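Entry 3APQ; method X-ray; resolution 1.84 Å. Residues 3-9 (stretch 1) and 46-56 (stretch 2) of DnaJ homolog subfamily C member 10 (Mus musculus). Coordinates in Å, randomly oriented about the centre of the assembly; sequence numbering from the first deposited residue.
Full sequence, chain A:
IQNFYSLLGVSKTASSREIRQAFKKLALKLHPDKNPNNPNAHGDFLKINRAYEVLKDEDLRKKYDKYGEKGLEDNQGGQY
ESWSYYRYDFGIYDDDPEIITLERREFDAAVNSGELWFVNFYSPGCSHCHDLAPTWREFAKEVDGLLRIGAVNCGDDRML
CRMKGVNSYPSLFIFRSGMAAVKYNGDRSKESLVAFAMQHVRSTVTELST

Stretch 1, residues 3-9: NFYSLLG
Stretch 2 (46-56) LKINRAYEVLK

Residues 4-8 form a short helix, and residues 46-55 belong to a longer helix that begins earlier in the chain. The two axes come within 9.5 Å. Their N-to-C directions differ by 124°, with a signed crossing angle of -124°, so the helices run obliquely and more against each other than with each other. The register is set by Phe4 CA to Ala51 CA, 5.1 Å, and Leu7 CA to Ile48 CA, 6.8 Å.

Asn3 lies just before the short helix, in extended conformation (phi/psi -145/174). With chi1 p, its side chain caps the helix: Ser6 N donates to Asn3 OD1 at 2.9 Å. In return Asn3 N donates to Ser6 OG at 3.2 Å, with Ser6 chi1 also p. Leu7 N bonds to Asn3 O at 2.9 Å. Gly9 leaves the helix with phi/psi 79/30, a positive phi that favours glycine. In the long helix the i to i-4 bonds run from Arg50 N to Leu46 O (2.9 Å) through Leu55 N to Ala51 O (3.0 Å).

No hydrogen bond links the stretches. Apolar packing dominates, and 578 Å² is buried, both sides summed. Phe4 has the largest covered area, 113 Å², followed by Leu55, Leu8 and Leu7. Phe4, Leu8, Ile48, Ala51 and Leu55 are buried in the assembly; their apolar side chains fill this space without leaving a polar group unpaired.

Phe4 (chi1 m, chi2 -21°) points toward the long helix and fits as a knob among Arg50, Ala51, Val54 and Leu55. Ala51 CA lies over one ring face, 3.9 Å from the Phe4 centroid and 13° off the normal. The small Ala51 side chain goes with this close approach; its CB is 3.6 Å from Phe4 CD1. At the ring edge, Arg50 NH1 is 3.6 Å from Phe4 CZ. Arg50 has chi1 to chi3 all t, and its guanidinium is hydrogen-bonded elsewhere in the structure.

Leu7 (t, p) also points toward the long helix. Its CG is 3.2 Å from Ile48 CD1, a tight contact, with Ile48 chi1 m and chi2 -14°, between wells. The exposed Lys47 (m, t, p, m) suits the margin: its NZ comes to 3.5 Å from Leu7 CD1.

Leu8 (m, t) starts sideways, but its end comes nearer. Leu8 CD2 meets Ile48 CG2 at 3.7 Å, and Leu8 CD1 meets Leu55 CD1 at 3.7 Å. Leu55 (m, t) also serves Tyr5 (chi1 m, chi2 -68°): Leu55 CD2 makes an off-centre CH-pi contact, 4.2 Å from the Tyr5 ring centroid and 30° off the normal. The Tyr5 hydroxyl is satisfied elsewhere.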

# COMPACT_ATOMS: atom_id res chain seq x y z
N ASN A 3 -21.97 -5.05 -9.91
CA ASN A 3 -21.23 -5.66 -8.83
C ASN A 3 -20.08 -4.73 -8.51
O ASN A 3 -19.87 -3.74 -9.23
CB ASN A 3 -20.71 -7.07 -9.24
CG ASN A 3 -19.83 -7.04 -10.48
OD1 ASN A 3 -18.74 -6.48 -10.47
ND2 ASN A 3 -20.31 -7.68 -11.55
N PHE A 4 -19.31 -5.03 -7.45
CA PHE A 4 -18.29 -4.08 -7.03
C PHE A 4 -17.22 -3.83 -8.06
O PHE A 4 -16.64 -2.73 -8.12
CB PHE A 4 -17.65 -4.52 -5.69
CG PHE A 4 -18.54 -4.40 -4.50
CD1 PHE A 4 -19.67 -3.56 -4.51
CD2 PHE A 4 -18.23 -5.11 -3.33
CE1 PHE A 4 -20.48 -3.45 -3.40
CE2 PHE A 4 -19.02 -5.00 -2.21
CZ PHE A 4 -20.18 -4.16 -2.25
N TYR A 5 -16.88 -4.89 -8.80
CA TYR A 5 -15.89 -4.82 -9.86
C TYR A 5 -16.32 -3.89 -10.99
O TYR A 5 -15.60 -2.97 -11.36
CB TYR A 5 -15.67 -6.24 -10.39
CG TYR A 5 -15.01 -7.11 -9.35
CD1 TYR A 5 -13.71 -6.88 -8.97
CD2 TYR A 5 -15.70 -8.15 -8.74
CE1 TYR A 5 -13.08 -7.67 -8.00
CE2 TYR A 5 -15.11 -8.96 -7.77
CZ TYR A 5 -13.80 -8.72 -7.42
OH TYR A 5 -13.20 -9.49 -6.47
N SER A 6 -17.51 -4.13 -11.55
CA SER A 6 -17.99 -3.29 -12.63
C SER A 6 -18.26 -1.86 -12.15
O SER A 6 -18.06 -0.91 -12.92
CB SER A 6 -19.18 -3.94 -13.34
OG SER A 6 -20.28 -4.07 -12.46
N LEU A 7 -18.61 -1.68 -10.87
CA LEU A 7 -18.76 -0.32 -10.35
C LEU A 7 -17.44 0.44 -10.44
O LEU A 7 -17.39 1.65 -10.79
CB LEU A 7 -19.29 -0.36 -8.92
CG LEU A 7 -19.80 0.97 -8.35
CD1 LEU A 7 -21.02 1.57 -9.11
CD2 LEU A 7 -20.11 0.80 -6.83
N LEU A 8 -16.35 -0.24 -10.11
CA LEU A 8 -15.03 0.40 -10.22
C LEU A 8 -14.44 0.35 -11.63
O LEU A 8 -13.43 1.01 -11.89
CB LEU A 8 -14.03 -0.24 -9.26
CG LEU A 8 -14.40 -0.06 -7.78
CD1 LEU A 8 -13.41 -0.75 -6.81
CD2 LEU A 8 -14.61 1.40 -7.40
N GLY A 9 -15.05 -0.44 -12.52
CA GLY A 9 -14.60 -0.57 -13.93
C GLY A 9 -13.39 -1.48 -14.06
O GLY A 9 -12.55 -1.28 -14.97
N LEU A 46 -20.40 7.43 -1.87
CA LEU A 46 -20.60 6.45 -0.79
C LEU A 46 -20.60 5.01 -1.38
O LEU A 46 -19.98 4.11 -0.81
CB LEU A 46 -21.92 6.73 -0.02
CG LEU A 46 -21.97 7.92 0.96
CD1 LEU A 46 -23.18 7.81 1.84
CD2 LEU A 46 -20.75 7.97 1.82
N LYS A 47 -21.29 4.81 -2.51
CA LYS A 47 -21.39 3.49 -3.13
C LYS A 47 -20.04 3.02 -3.65
O LYS A 47 -19.71 1.87 -3.51
CB LYS A 47 -22.34 3.48 -4.31
CG LYS A 47 -23.83 3.75 -3.97
CD LYS A 47 -24.74 4.11 -5.20
CE LYS A 47 -24.67 3.09 -6.39
NZ LYS A 47 -23.51 3.34 -7.38
N ILE A 48 -19.29 3.93 -4.27
CA ILE A 48 -17.95 3.58 -4.80
C ILE A 48 -17.04 3.29 -3.61
O ILE A 48 -16.25 2.34 -3.62
CB ILE A 48 -17.33 4.76 -5.67
CG1 ILE A 48 -18.04 5.00 -6.98
CG2 ILE A 48 -15.85 4.54 -5.94
CD1 ILE A 48 -18.98 3.90 -7.42
N ASN A 49 -17.08 4.16 -2.58
CA ASN A 49 -16.26 3.92 -1.38
C ASN A 49 -16.55 2.58 -0.70
O ASN A 49 -15.63 1.90 -0.27
CB ASN A 49 -16.37 5.07 -0.35
CG ASN A 49 -15.22 5.04 0.65
OD1 ASN A 49 -14.03 4.99 0.28
ND2 ASN A 49 -15.57 4.99 1.92
N ARG A 50 -17.83 2.20 -0.61
CA ARG A 50 -18.24 0.95 0.04
C ARG A 50 -17.68 -0.24 -0.73
O ARG A 50 -17.14 -1.19 -0.11
CB ARG A 50 -19.79 0.90 0.11
CG ARG A 50 -20.40 -0.33 0.58
CD ARG A 50 -21.95 -0.04 0.64
NE ARG A 50 -22.69 -1.20 1.10
CZ ARG A 50 -23.09 -2.19 0.32
NH1 ARG A 50 -22.84 -2.15 -0.98
NH2 ARG A 50 -23.75 -3.24 0.83
N ALA A 51 -17.79 -0.17 -2.06
CA ALA A 51 -17.13 -1.15 -2.98
C ALA A 51 -15.63 -1.28 -2.72
O ALA A 51 -15.11 -2.38 -2.48
CB ALA A 51 -17.38 -0.78 -4.43
N TYR A 52 -14.93 -0.15 -2.80
CA TYR A 52 -13.49 -0.12 -2.53
C TYR A 52 -13.16 -0.71 -1.15
O TYR A 52 -12.21 -1.48 -1.01
CB TYR A 52 -12.86 1.30 -2.71
CG TYR A 52 -11.44 1.28 -2.25
CD1 TYR A 52 -10.47 0.54 -2.97
CD2 TYR A 52 -11.04 1.96 -1.07
CE1 TYR A 52 -9.11 0.45 -2.51
CE2 TYR A 52 -9.70 1.91 -0.63
CZ TYR A 52 -8.76 1.15 -1.34
OH TYR A 52 -7.47 1.06 -0.87
N GLU A 53 -13.91 -0.35 -0.11
CA GLU A 53 -13.54 -0.88 1.22
C GLU A 53 -13.70 -2.39 1.36
O GLU A 53 -13.05 -3.05 2.19
CB GLU A 53 -14.22 -0.11 2.35
CG GLU A 53 -13.85 1.39 2.28
CD GLU A 53 -13.95 2.13 3.58
OE1 GLU A 53 -14.93 1.90 4.34
OE2 GLU A 53 -13.04 2.96 3.82
N VAL A 54 -14.57 -2.97 0.55
CA VAL A 54 -14.71 -4.42 0.61
C VAL A 54 -13.57 -5.08 -0.23
O VAL A 54 -12.85 -5.98 0.25
CB VAL A 54 -16.11 -4.89 0.18
CG1 VAL A 54 -16.08 -6.43 -0.17
CG2 VAL A 54 -17.14 -4.55 1.30
N LEU A 55 -13.36 -4.57 -1.42
CA LEU A 55 -12.41 -5.19 -2.35
C LEU A 55 -10.98 -5.01 -1.85
O LEU A 55 -10.15 -5.87 -2.09
CB LEU A 55 -12.58 -4.64 -3.75
CG LEU A 55 -13.88 -4.93 -4.46
CD1 LEU A 55 -13.77 -4.32 -5.88
CD2 LEU A 55 -14.16 -6.45 -4.49
N LYS A 56 -10.71 -3.93 -1.13
CA LYS A 56 -9.35 -3.69 -0.62
C LYS A 56 -8.89 -4.68 0.42
O LYS A 56 -7.71 -4.79 0.66
CB LYS A 56 -9.19 -2.26 -0.01
CG LYS A 56 -9.78 -2.08 1.38
CD LYS A 56 -9.47 -0.66 1.91
CE LYS A 56 -9.39 -0.58 3.43
NZ LYS A 56 -8.26 -1.31 4.12